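Local structure of PHO85 cyclin-10 (Saccharomyces cerevisiae, 4KRD) at residues 105-108 with 109-112. The protein partners the cyclin-dependent kinase PHO85 as its cyclin, giving a holoenzyme that phosphorylates glycogen synthase and so holds back glycogen accumulation. Sequence-based numbering, arbitrary orientation.
Sequences ATFL and IDTL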
ATOM      1  N   ALA B 105      -0.466 -14.124   7.790  1.00 29.19           N
ATOM      2  CA  ALA B 105       0.516 -14.479   8.809  1.00 28.10           C
ATOM      3  C   ALA B 105       1.270 -15.731   8.408  1.00 31.84           C
ATOM      4  O   ALA B 105       2.497 -15.836   8.592  1.00 29.75           O
ATOM      5  CB  ALA B 105      -0.164 -14.686  10.165  1.00 30.45           C
ATOM      6  N   THR B 106       0.529 -16.703   7.888  1.00 31.46           N
ATOM      7  CA  THR B 106       1.142 -17.953   7.460  1.00 34.26           C
ATOM      8  C   THR B 106       2.095 -17.718   6.292  1.00 31.06           C
ATOM      9  O   THR B 106       3.199 -18.271   6.257  1.00 30.92           O
ATOM     10  CB  THR B 106       0.088 -19.012   7.077  1.00 34.56           C
ATOM     11  OG1 THR B 106      -0.786 -19.248   8.184  1.00 36.32           O
ATOM     12  CG2 THR B 106       0.770 -20.338   6.671  1.00 35.93           C
ATOM     13  N   PHE B 107       1.685 -16.884   5.344  1.00 29.93           N
ATOM     14  CA  PHE B 107       2.548 -16.610   4.207  1.00 29.27           C
ATOM     15  C   PHE B 107       3.815 -15.873   4.617  1.00 26.90           C
ATOM     16  O   PHE B 107       4.866 -16.068   4.013  1.00 29.50           O
ATOM     17  CB  PHE B 107       1.839 -15.830   3.085  1.00 33.64           C
ATOM     18  CG  PHE B 107       2.698 -15.685   1.865  1.00 35.48           C
ATOM     19  CD1 PHE B 107       2.802 -16.734   0.955  1.00 31.78           C
ATOM     20  CD2 PHE B 107       3.454 -14.538   1.657  1.00 31.09           C
ATOM     21  CE1 PHE B 107       3.628 -16.632  -0.159  1.00 35.45           C
ATOM     22  CE2 PHE B 107       4.295 -14.433   0.545  1.00 29.98           C
ATOM     23  CZ  PHE B 107       4.377 -15.482  -0.363  1.00 35.37           C
ATOM     24  N   LEU B 108       3.723 -15.016   5.633  1.00 27.80           N
ATOM     25  CA  LEU B 108       4.910 -14.320   6.128  1.00 29.72           C
ATOM     26  C   LEU B 108       5.950 -15.320   6.658  1.00 30.27           C
ATOM     27  O   LEU B 108       7.149 -15.192   6.388  1.00 28.15           O
ATOM     28  CB  LEU B 108       4.546 -13.278   7.206  1.00 23.87           C
ATOM     29  CG  LEU B 108       3.705 -12.075   6.743  1.00 31.17           C
ATOM     30  CD1 LEU B 108       3.366 -11.142   7.916  1.00 27.54           C
ATOM     31  CD2 LEU B 108       4.421 -11.302   5.635  1.00 28.00           C
ATOM     32  N   ILE B 109       5.502 -16.319   7.415  1.00 28.83           N
ATOM     33  CA  ILE B 109       6.445 -17.319   7.889  1.00 29.72           C
ATOM     34  C   ILE B 109       6.942 -18.212   6.740  1.00 27.39           C
ATOM     35  O   ILE B 109       8.120 -18.570   6.702  1.00 30.53           O
ATOM     36  CB  ILE B 109       5.894 -18.139   9.087  1.00 35.86           C
ATOM     37  CG1 ILE B 109       4.638 -18.911   8.693  1.00 38.13           C
ATOM     38  CG2 ILE B 109       5.597 -17.226  10.284  1.00 32.82           C
ATOM     39  CD1 ILE B 109       4.281 -20.017   9.710  1.00 44.25           C
ATOM     40  N   ASP B 110       6.046 -18.545   5.807  1.00 28.46           N
ATOM     41  CA  ASP B 110       6.389 -19.233   4.548  1.00 30.40           C
ATOM     42  C   ASP B 110       7.534 -18.545   3.835  1.00 30.20           C
ATOM     43  O   ASP B 110       8.489 -19.175   3.419  1.00 32.14           O
ATOM     44  CB  ASP B 110       5.207 -19.202   3.558  1.00 31.26           C
ATOM     45  CG  ASP B 110       4.109 -20.211   3.887  1.00 37.25           C
ATOM     46  OD1 ASP B 110       4.403 -21.252   4.507  1.00 38.05           O
ATOM     47  OD2 ASP B 110       2.945 -19.958   3.481  1.00 38.50           O
ATOM     48  N   THR B 111       7.418 -17.229   3.655  1.00 28.84           N
ATOM     49  CA  THR B 111       8.407 -16.529   2.859  1.00 23.15           C
ATOM     50  C   THR B 111       9.707 -16.293   3.628  1.00 25.33           C
ATOM     51  O   THR B 111      10.775 -16.131   3.033  1.00 27.71           O
ATOM     52  CB  THR B 111       7.821 -15.224   2.246  1.00 32.50           C
ATOM     53  OG1 THR B 111       8.670 -14.763   1.187  1.00 31.56           O
ATOM     54  CG2 THR B 111       7.690 -14.153   3.313  1.00 29.47           C
ATOM     55  N   LEU B 112       9.629 -16.280   4.954  1.00 26.62           N
ATOM     56  CA  LEU B 112      10.842 -16.195   5.758  1.00 28.05           C
ATOM     57  C   LEU B 112      11.654 -17.504   5.680  1.00 32.76           C
ATOM     58  O   LEU B 112      12.894 -17.490   5.574  1.00 29.03           O
ATOM     59  CB  LEU B 112      10.491 -15.868   7.216  1.00 29.48           C
ATOM     60  CG  LEU B 112      11.629 -15.781   8.244  1.00 32.02           C
ATOM     61  CD1 LEU B 112      12.788 -14.892   7.767  1.00 33.57           C
ATOM     62  CD2 LEU B 112      11.111 -15.335   9.628  1.00 35.44           C
TER
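The ring of Phe107 meets Asp110 and Thr111 obliquely, with CD1 4.1 Å from OD2 of Asp110. On the Thr111 side, CE2 of the ring lies 4.0 Å from CB of Thr111. The carboxylate plane of Asp110 stands 83° from that of the ring, and the two side chains pass almost perpendicular to each other. With CG of Phe107 anti to the backbone N (chi1 -174°), the ring reaches out from the helix to Lys191 and Ala194 of helix 189-203. Asp110 folds back along its own helix: OD2 comes within 3.4 Å of Phe107 CA and 3.9 Å of Thr106 CG2. It also sits near Thr106 O, but both are acceptors and do not bond; that carbonyl instead takes the amide of Asp110 at 2.9 Å from N to O, nearly straight. Ile109 presses on the same oxygen, its CG1 2.9 Å from Thr106 O, a tight fit that follows from chi1 near 62°, which sets CG1 between the backbone N and the carbonyl carbon. Cutting Ile109 back to alanine removes CG1, CG2 and CD1, and is likely to open a gap beside Thr106 O and against Thr46 of helix 36-54. Thr111 lays CG2 3.3 Å from Leu108 O, while its hydroxyl bonds with Thr183 and Asn19; OG1 of Thr106 bonds back to Tyr102 O. Four successive i to i+4 amide bonds, from Ile109 N to Ala105 O through Leu112 N to Leu108 O, link the backbone of the two segments. These are about two turns of regular alpha-helix within the buried helix 99-113, close to the centre of the mainly helical cyclin-box domain, the cyclin part of the longer protein, with helices 36-54, 166-180 and 189-203 packed around it.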